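Local coordinates for agglutinin (PDB 4G9M), which is a fungal lectin of the ricin-type beta-trefoil family that probably binds carbohydrates and assembles as a domain-swapped dimer, at residues Leu111-Ser116 with Asn120-Ile125; Thr11-Asn14 with Thr19-Asp22; Ile3-Gly8 with Trp137-Glu142. All coordinates share one frame; numbering follows the deposited sequence.

How the contacts relate
The three contacts lie in one chain of the beta-trefoil. Along the sequence, contact 2 (Thr11-Asn14 with Thr19-Asp22) closes before contact 1 (Leu111-Ser116 with Asn120-Ile125) opens, and both are nested in the long loop closed by contact 3. Centres of contacts 1 and 2 are about 10 Å apart, of 2 and 3 about 13 Å, and of 1 and 3 about 21 Å. Contacts 1 and 2 touch, Leu113 packing on Thr19 and Asn14 and Val124 on Leu21, and strands 20-23, 109-113 and 122-128 belong to one sheet. Contacts 2 and 3 share the sheet in which strands 8-14 and 137-141 are neighbours, so the two chain ends close the fold together, while contact 3 alone reaches the second subunit.

Contact 1 of 3, residues Leu111-Ser116 with Asn120-Ile125; sequences LDLKES and NETPVI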
loop_
_atom_site.group_PDB
_atom_site.type_symbol
_atom_site.label_atom_id
_atom_site.label_comp_id
_atom_site.label_asym_id
_atom_site.label_seq_id
_atom_site.Cartn_x
_atom_site.Cartn_y
_atom_site.Cartn_z
ATOM N N LEU B 111 -10.170 6.980 3.706
ATOM C CA LEU B 111 -10.542 7.417 5.047
ATOM C C LEU B 111 -9.911 8.770 5.322
ATOM O O LEU B 111 -8.701 8.950 5.165
ATOM C CB LEU B 111 -10.089 6.412 6.111
ATOM C CG LEU B 111 -11.127 5.371 6.552
ATOM C CD1 LEU B 111 -11.684 4.627 5.377
ATOM C CD2 LEU B 111 -10.526 4.404 7.566
ATOM N N ASP B 112 -10.735 9.705 5.766
ATOM C CA ASP B 112 -10.339 11.110 5.855
ATOM C C ASP B 112 -10.735 11.667 7.217
ATOM O O ASP B 112 -11.893 11.610 7.597
ATOM C CB ASP B 112 -11.045 11.867 4.714
ATOM C CG ASP B 112 -10.771 13.354 4.711
ATOM O OD1 ASP B 112 -10.945 14.028 5.750
ATOM O OD2 ASP B 112 -10.428 13.875 3.629
ATOM N N LEU B 113 -9.779 12.208 7.966
ATOM C CA LEU B 113 -10.138 12.928 9.185
ATOM C C LEU B 113 -10.581 14.336 8.783
ATOM O O LEU B 113 -9.765 15.177 8.395
ATOM C CB LEU B 113 -8.965 12.956 10.181
ATOM C CG LEU B 113 -9.255 13.561 11.564
ATOM C CD1 LEU B 113 -10.450 12.884 12.238
ATOM C CD2 LEU B 113 -8.032 13.430 12.448
ATOM N N LYS B 114 -11.886 14.575 8.876
ATOM C CA LYS B 114 -12.535 15.748 8.293
ATOM C C LYS B 114 -11.831 17.079 8.583
ATOM O O LYS B 114 -11.684 17.477 9.740
ATOM C CB LYS B 114 -13.993 15.809 8.773
ATOM C CG LYS B 114 -14.859 16.896 8.128
ATOM C CD LYS B 114 -16.236 16.882 8.772
ATOM C CE LYS B 114 -17.169 17.915 8.177
ATOM N NZ LYS B 114 -18.432 17.989 8.977
ATOM N N GLU B 115 -11.377 17.736 7.516
ATOM C CA GLU B 115 -10.861 19.106 7.590
ATOM C C GLU B 115 -9.624 19.202 8.495
ATOM O O GLU B 115 -9.338 20.255 9.068
ATOM C CB GLU B 115 -11.969 20.079 8.027
ATOM C CG GLU B 115 -13.068 20.278 6.961
ATOM C CD GLU B 115 -14.317 20.964 7.488
ATOM O OE1 GLU B 115 -14.487 21.064 8.725
ATOM O OE2 GLU B 115 -15.146 21.385 6.653
ATOM N N SER B 116 -8.915 18.087 8.631
ATOM C CA SER B 116 -7.681 18.022 9.425
ATOM C C SER B 116 -7.845 18.556 10.854
ATOM O O SER B 116 -6.895 19.076 11.444
ATOM C CB SER B 116 -6.557 18.790 8.727
ATOM O OG SER B 116 -6.460 18.439 7.363
ATOM N N ASN B 120 -11.270 16.331 19.529
ATOM C CA ASN B 120 -11.860 15.022 19.801
ATOM C C ASN B 120 -13.234 14.980 19.141
ATOM O O ASN B 120 -13.938 15.985 19.129
ATOM C CB ASN B 120 -12.018 14.767 21.315
ATOM C CG ASN B 120 -10.697 14.438 22.013
ATOM O OD1 ASN B 120 -9.719 14.030 21.381
ATOM N ND2 ASN B 120 -10.677 14.599 23.332
ATOM N N GLU B 121 -13.594 13.821 18.592
ATOM C CA GLU B 121 -14.901 13.576 17.949
ATOM C C GLU B 121 -15.040 14.148 16.542
ATOM O O GLU B 121 -16.140 14.168 15.968
ATOM C CB GLU B 121 -16.092 13.962 18.849
ATOM C CG GLU B 121 -16.093 13.209 20.179
ATOM C CD GLU B 121 -17.345 13.443 21.006
ATOM O OE1 GLU B 121 -18.223 14.212 20.571
ATOM O OE2 GLU B 121 -17.449 12.843 22.099
ATOM N N THR B 122 -13.926 14.606 15.980
ATOM C CA THR B 122 -13.917 15.013 14.582
ATOM C C THR B 122 -14.252 13.805 13.718
ATOM O O THR B 122 -13.622 12.762 13.837
ATOM C CB THR B 122 -12.551 15.559 14.147
ATOM O OG1 THR B 122 -12.259 16.759 14.872
ATOM C CG2 THR B 122 -12.551 15.865 12.649
ATOM N N PRO B 123 -15.248 13.941 12.835
ATOM C CA PRO B 123 -15.681 12.796 12.033
ATOM C C PRO B 123 -14.601 12.286 11.090
ATOM O O PRO B 123 -13.784 13.072 10.607
ATOM C CB PRO B 123 -16.862 13.359 11.227
ATOM C CG PRO B 123 -17.335 14.529 12.035
ATOM C CD PRO B 123 -16.100 15.123 12.619
ATOM N N VAL B 124 -14.588 10.974 10.881
ATOM C CA VAL B 124 -13.813 10.364 9.812
ATOM C C VAL B 124 -14.816 10.059 8.716
ATOM O O VAL B 124 -15.900 9.536 8.991
ATOM C CB VAL B 124 -13.115 9.099 10.297
ATOM C CG1 VAL B 124 -12.465 8.373 9.131
ATOM C CG2 VAL B 124 -12.094 9.470 11.340
ATOM N N ILE B 125 -14.468 10.414 7.484
ATOM C CA ILE B 125 -15.426 10.341 6.386
ATOM C C ILE B 125 -14.741 9.692 5.187
ATOM O O ILE B 125 -13.514 9.644 5.130
ATOM C CB ILE B 125 -15.910 11.749 5.968
ATOM C CG1 ILE B 125 -14.719 12.677 5.677
ATOM C CG2 ILE B 125 -16.801 12.369 7.056
ATOM C CD1 ILE B 125 -15.112 14.027 5.037
#
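Strands 109-113 and 122-128 form the two arms of an antiparallel beta hairpin in the trefoil, the axes of their short segments here 4.6 Å apart and inclined at 161°. Asp112 and Ile125 are a hydrogen-bonded pair: Ile125 N donates to Asp112 O at 2.8 Å, with the return bond from Asp112 N to Ile125 O more bent (132° at the hydrogen). The Lys114 N to Pro123 O bond, 3.0 Å long, continues the backbone pairing toward the turn. Between these bonds, Leu113 and Val124 make the non-hydrogen-bonded pair, and their side chains share a face where Leu113 CD1 lies 3.9 Å from Val124 CG2. The Leu113 and Thr122 side chains cross at about a right angle, Leu113 CD1 3.7 Å from Thr122 CG2, while Thr122 OG1 turns to the carbonyls of Asn117 and Ala119 inside the hairpin loop. On the other face Asp112 and Ile125 lie side by side; with chi1 at 53°, Ile125 CG1 sits between its own N and carbonyl carbon and meets Asp112 CB. The Asp112 carboxylate itself is held by Gln135, through OD2. Nearer the turn, the extended Lys114 chain crosses the proline side chain obliquely, with Lys114 CD 4.2 Å from Pro123 CG.

Contact 2 of 3, residues Thr11-Asn14 with Thr19-Asp22; sequences TLKN and TVLD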
loop_
_atom_site.group_PDB
_atom_site.type_symbol
_atom_site.label_atom_id
_atom_site.label_comp_id
_atom_site.label_asym_id
_atom_site.label_seq_id
_atom_site.Cartn_x
_atom_site.Cartn_y
_atom_site.Cartn_z
ATOM N N THR B 11 -2.707 0.722 16.393
ATOM C CA THR B 11 -3.211 2.076 16.618
ATOM C C THR B 11 -2.998 2.821 15.306
ATOM O O THR B 11 -1.926 2.729 14.701
ATOM C CB THR B 11 -2.457 2.793 17.758
ATOM O OG1 THR B 11 -2.736 2.146 19.007
ATOM C CG2 THR B 11 -2.881 4.259 17.858
ATOM N N LEU B 12 -4.029 3.521 14.832
ATOM C CA LEU B 12 -3.930 4.229 13.559
ATOM C C LEU B 12 -3.945 5.734 13.808
ATOM O O LEU B 12 -4.986 6.318 14.122
ATOM C CB LEU B 12 -5.076 3.804 12.639
ATOM C CG LEU B 12 -5.155 2.291 12.396
ATOM C CD1 LEU B 12 -6.305 1.930 11.465
ATOM C CD2 LEU B 12 -3.839 1.749 11.845
ATOM N N LYS B 13 -2.775 6.350 13.690
ATOM C CA LYS B 13 -2.587 7.744 14.065
ATOM C C LYS B 13 -2.615 8.659 12.850
ATOM O O LYS B 13 -1.818 8.502 11.922
ATOM C CB LYS B 13 -1.262 7.919 14.828
ATOM C CG LYS B 13 -0.998 9.363 15.244
ATOM C CD LYS B 13 0.307 9.476 16.020
ATOM C CE LYS B 13 1.498 9.046 15.177
ATOM N NZ LYS B 13 1.807 10.033 14.104
ATOM N N ASN B 14 -3.518 9.629 12.853
ATOM C CA ASN B 14 -3.614 10.518 11.695
ATOM C C ASN B 14 -2.332 11.337 11.536
ATOM O O ASN B 14 -1.841 11.935 12.487
ATOM C CB ASN B 14 -4.832 11.430 11.809
ATOM C CG ASN B 14 -5.120 12.157 10.531
ATOM O OD1 ASN B 14 -4.658 13.278 10.328
ATOM N ND2 ASN B 14 -5.883 11.519 9.647
ATOM N N THR B 19 -4.036 12.651 16.238
ATOM C CA THR B 19 -5.134 11.950 16.891
ATOM C C THR B 19 -5.353 10.607 16.208
ATOM O O THR B 19 -4.834 10.369 15.104
ATOM C CB THR B 19 -6.432 12.797 16.949
ATOM O OG1 THR B 19 -6.900 13.081 15.624
ATOM C CG2 THR B 19 -6.162 14.105 17.663
ATOM N N VAL B 20 -6.065 9.712 16.876
ATOM C CA VAL B 20 -6.156 8.333 16.392
ATOM C C VAL B 20 -7.579 7.912 16.011
ATOM O O VAL B 20 -8.562 8.494 16.477
ATOM C CB VAL B 20 -5.558 7.324 17.409
ATOM C CG1 VAL B 20 -4.131 7.733 17.774
ATOM C CG2 VAL B 20 -6.437 7.215 18.657
ATOM N N LEU B 21 -7.667 6.881 15.178
ATOM C CA LEU B 21 -8.954 6.321 14.753
ATOM C C LEU B 21 -9.657 5.664 15.952
ATOM O O LEU B 21 -9.079 4.816 16.655
ATOM C CB LEU B 21 -8.724 5.304 13.631
ATOM C CG LEU B 21 -9.946 4.952 12.789
ATOM C CD1 LEU B 21 -10.375 6.137 11.919
ATOM C CD2 LEU B 21 -9.593 3.718 11.940
ATOM N N ASP B 22 -10.901 6.081 16.177
ATOM C CA ASP B 22 -11.620 5.825 17.425
ATOM C C ASP B 22 -13.063 5.448 17.113
ATOM O O ASP B 22 -13.748 6.163 16.398
ATOM C CB ASP B 22 -11.568 7.107 18.278
ATOM C CG ASP B 22 -12.278 6.981 19.625
ATOM O OD1 ASP B 22 -13.523 6.886 19.652
ATOM O OD2 ASP B 22 -11.594 7.042 20.672
HETATM O O HOH W 1 -6.438 3.905 16.416
#
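Leu12 and Leu21 lie side by side and point the same way, with Leu12 CD1 3.8 Å from Leu21 CD2. Their first torsions differ: in Leu12, CG stands opposite the carbonyl carbon (chi1 -56°), whereas in Leu21 it is turned opposite the backbone N (chi1 -162°), and these torsions turn the two side chains so that one methyl of each leucine meets the other. Phe139 packs on Leu12, while Trp137 and Ile34 pack on Leu21, which places the pair among apolar side chains of the beta-trefoil. Thr11 and Val20 meet obliquely through single methyls, Thr11 CG2 approaching Val20 CG1 to 3.7 Å; the hydroxyl of Thr11 is directed instead to Glu142. The CB of Lys13 also borders Val20 CG1, but its chain bends at the third and fourth torsions and carries the amine off from Val20. The backbones are bridged once, Lys13 with Val20, and the N-to-C directions of the short segments make an angle of 121°, well off antiparallel. Two bonds flank that bridge: Asn14 N to Thr19 O at 2.7 Å and Leu21 N to Leu12 O at 2.9 Å, both close to straight. Where the strands splay apart, a water takes over: it accepts from Leu12 N at 2.9 Å and donates to Leu21 O at 2.8 Å. The amide of Asn14 leads off from Thr19-Asp22, ND2 bonding to Asn134 O. Direct bonds near the turn and a bridging water farther from it imply that Asn14 N, Thr19 O and the backbone N and O of both leucines stay paired although the strands separate, while the leucines stay in apolar contact beside the water.

Contact 3 of 3, residues Ile3-Gly8 with Trp137-Glu142; sequences ISLPAG and WKFIDE
Leu5 reaches across to Phe139 through its two methyls, although the backbones stay well apart, with CA atoms of Leu5 and Phe139 8.2 Å from each other. The leucine side chain is sent over by its first torsion: CG lies opposite the backbone N at -171°, and the second torsion, 71°, sets CD1 3.7 Å from Phe139 CB. The same methyl is 3.9 Å from Phe139 CD2, and Leu5 CD2 comes to 4.0 Å of that ring atom, so both methyls come close to CD2 of Phe139. The two side chains cross at about a right angle, and CD1 approaches the ring obliquely. Phe139 has its ring opposite the carbonyl carbon (chi1 -86°), and the carbonyl oxygen of Trp137 lies in the ring plane at its edge. Farther along, Pro6 CG rests 3.9 Å from Asp141 OD2, a contact of a ring carbon with a carboxylate and not a polar bond. Tyr10 of strand 8-14 and Phe99 of strand 99-103 meet the Phe139 ring edge-to-face, and Ile92 of strand 90-94 packs on both Leu5 and Phe139. The loop between strands 2-3 and 8-14 thus lies beside strand 137-141, the outermost of its sheet within this chain; the sheet runs on into the second subunit, where Ile3, Phe139 and Ile140 pair antiparallel with a strand, and Ile3 of the second subunit packs on Pro6 and Asp141.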
loop_
_atom_site.group_PDB
_atom_site.type_symbol
_atom_site.label_atom_id
_atom_site.label_comp_id
_atom_site.label_asym_id
_atom_site.label_seq_id
_atom_site.Cartn_x
_atom_site.Cartn_y
_atom_site.Cartn_z
ATOM N N ILE B 3 10.918 -4.551 5.468
ATOM C CA ILE B 3 9.819 -3.792 6.031
ATOM C C ILE B 3 8.518 -4.428 5.604
ATOM O O ILE B 3 8.241 -4.564 4.414
ATOM C CB ILE B 3 9.816 -2.333 5.551
ATOM C CG1 ILE B 3 11.057 -1.607 6.070
ATOM C CG2 ILE B 3 8.548 -1.624 6.014
ATOM C CD1 ILE B 3 11.258 -0.244 5.485
ATOM N N SER B 4 7.704 -4.823 6.566
ATOM C CA SER B 4 6.410 -5.395 6.244
ATOM C C SER B 4 5.330 -4.844 7.161
ATOM O O SER B 4 5.623 -4.386 8.260
ATOM C CB SER B 4 6.462 -6.924 6.312
ATOM O OG SER B 4 7.383 -7.364 7.294
ATOM N N LEU B 5 4.093 -4.886 6.684
ATOM C CA LEU B 5 2.935 -4.506 7.480
ATOM C C LEU B 5 2.155 -5.795 7.707
ATOM O O LEU B 5 1.349 -6.188 6.864
ATOM C CB LEU B 5 2.091 -3.495 6.695
ATOM C CG LEU B 5 0.942 -2.801 7.429
ATOM C CD1 LEU B 5 1.501 -1.794 8.443
ATOM C CD2 LEU B 5 -0.041 -2.106 6.452
ATOM N N PRO B 6 2.391 -6.474 8.842
ATOM C CA PRO B 6 1.762 -7.779 9.065
ATOM C C PRO B 6 0.321 -7.643 9.527
ATOM O O PRO B 6 -0.075 -6.602 10.070
ATOM C CB PRO B 6 2.598 -8.371 10.205
ATOM C CG PRO B 6 3.056 -7.158 10.973
ATOM C CD PRO B 6 3.333 -6.122 9.922
ATOM N N ALA B 7 -0.459 -8.702 9.345
ATOM C CA ALA B 7 -1.747 -8.760 10.009
ATOM C C ALA B 7 -1.448 -8.659 11.499
ATOM O O ALA B 7 -0.476 -9.250 11.989
ATOM C CB ALA B 7 -2.450 -10.083 9.695
ATOM N N GLY B 8 -2.262 -7.887 12.212
ATOM C CA GLY B 8 -2.108 -7.734 13.646
ATOM C C GLY B 8 -2.981 -6.587 14.119
ATOM O O GLY B 8 -3.827 -6.095 13.370
ATOM N N TRP B 137 -2.334 7.814 7.437
ATOM C CA TRP B 137 -2.387 7.256 8.783
ATOM C C TRP B 137 -1.106 6.507 9.101
ATOM O O TRP B 137 -0.595 5.749 8.271
ATOM C CB TRP B 137 -3.590 6.306 8.907
ATOM C CG TRP B 137 -4.918 6.995 8.586
ATOM C CD1 TRP B 137 -5.465 7.186 7.339
ATOM C CD2 TRP B 137 -5.832 7.584 9.518
ATOM N NE1 TRP B 137 -6.664 7.868 7.444
ATOM C CE2 TRP B 137 -6.911 8.115 8.771
ATOM C CE3 TRP B 137 -5.846 7.720 10.914
ATOM C CZ2 TRP B 137 -7.985 8.760 9.374
ATOM C CZ3 TRP B 137 -6.910 8.357 11.511
ATOM C CH2 TRP B 137 -7.977 8.861 10.739
ATOM N N LYS B 138 -0.580 6.736 10.304
ATOM C CA LYS B 138 0.547 5.965 10.798
ATOM C C LYS B 138 0.034 4.651 11.359
ATOM O O LYS B 138 -0.832 4.643 12.232
ATOM C CB LYS B 138 1.312 6.722 11.889
ATOM C CG LYS B 138 1.759 8.131 11.503
ATOM C CD LYS B 138 2.747 8.102 10.360
ATOM C CE LYS B 138 3.880 7.138 10.650
ATOM N NZ LYS B 138 4.293 6.421 9.421
ATOM N N PHE B 139 0.575 3.547 10.857
ATOM C CA PHE B 139 0.204 2.227 11.337
ATOM C C PHE B 139 1.122 1.813 12.471
ATOM O O PHE B 139 2.243 1.375 12.244
ATOM C CB PHE B 139 0.241 1.210 10.195
ATOM C CG PHE B 139 -1.037 1.161 9.401
ATOM C CD1 PHE B 139 -1.476 2.270 8.692
ATOM C CD2 PHE B 139 -1.801 0.000 9.366
ATOM C CE1 PHE B 139 -2.656 2.235 7.974
ATOM C CE2 PHE B 139 -2.987 -0.044 8.625
ATOM C CZ PHE B 139 -3.406 1.073 7.932
ATOM N N ILE B 140 0.636 1.975 13.696
ATOM C CA ILE B 140 1.430 1.588 14.874
ATOM C C ILE B 140 1.091 0.180 15.354
ATOM O O ILE B 140 0.062 -0.035 15.989
ATOM C CB ILE B 140 1.239 2.595 16.034
ATOM C CG1 ILE B 140 1.515 4.027 15.552
ATOM C CG2 ILE B 140 2.157 2.244 17.198
ATOM C CD1 ILE B 140 1.065 5.083 16.529
ATOM N N ASP B 141 1.972 -0.768 15.047
ATOM C CA ASP B 141 1.801 -2.186 15.369
ATOM C C ASP B 141 1.947 -2.463 16.865
ATOM O O ASP B 141 2.944 -2.081 17.480
ATOM C CB ASP B 141 2.860 -2.994 14.590
ATOM C CG ASP B 141 2.591 -4.499 14.558
ATOM O OD1 ASP B 141 1.424 -4.938 14.663
ATOM O OD2 ASP B 141 3.572 -5.252 14.361
ATOM N N GLU B 142 0.943 -3.116 17.446
ATOM C CA GLU B 142 1.039 -3.625 18.817
ATOM C C GLU B 142 1.780 -4.956 18.784
ATOM O O GLU B 142 1.458 -5.836 17.993
ATOM C CB GLU B 142 -0.357 -3.835 19.418
ATOM C CG GLU B 142 -1.382 -2.778 19.039
ATOM C CD GLU B 142 -1.417 -1.614 19.990
ATOM O OE1 GLU B 142 -1.002 -1.793 21.146
ATOM O OE2 GLU B 142 -1.867 -0.521 19.583
#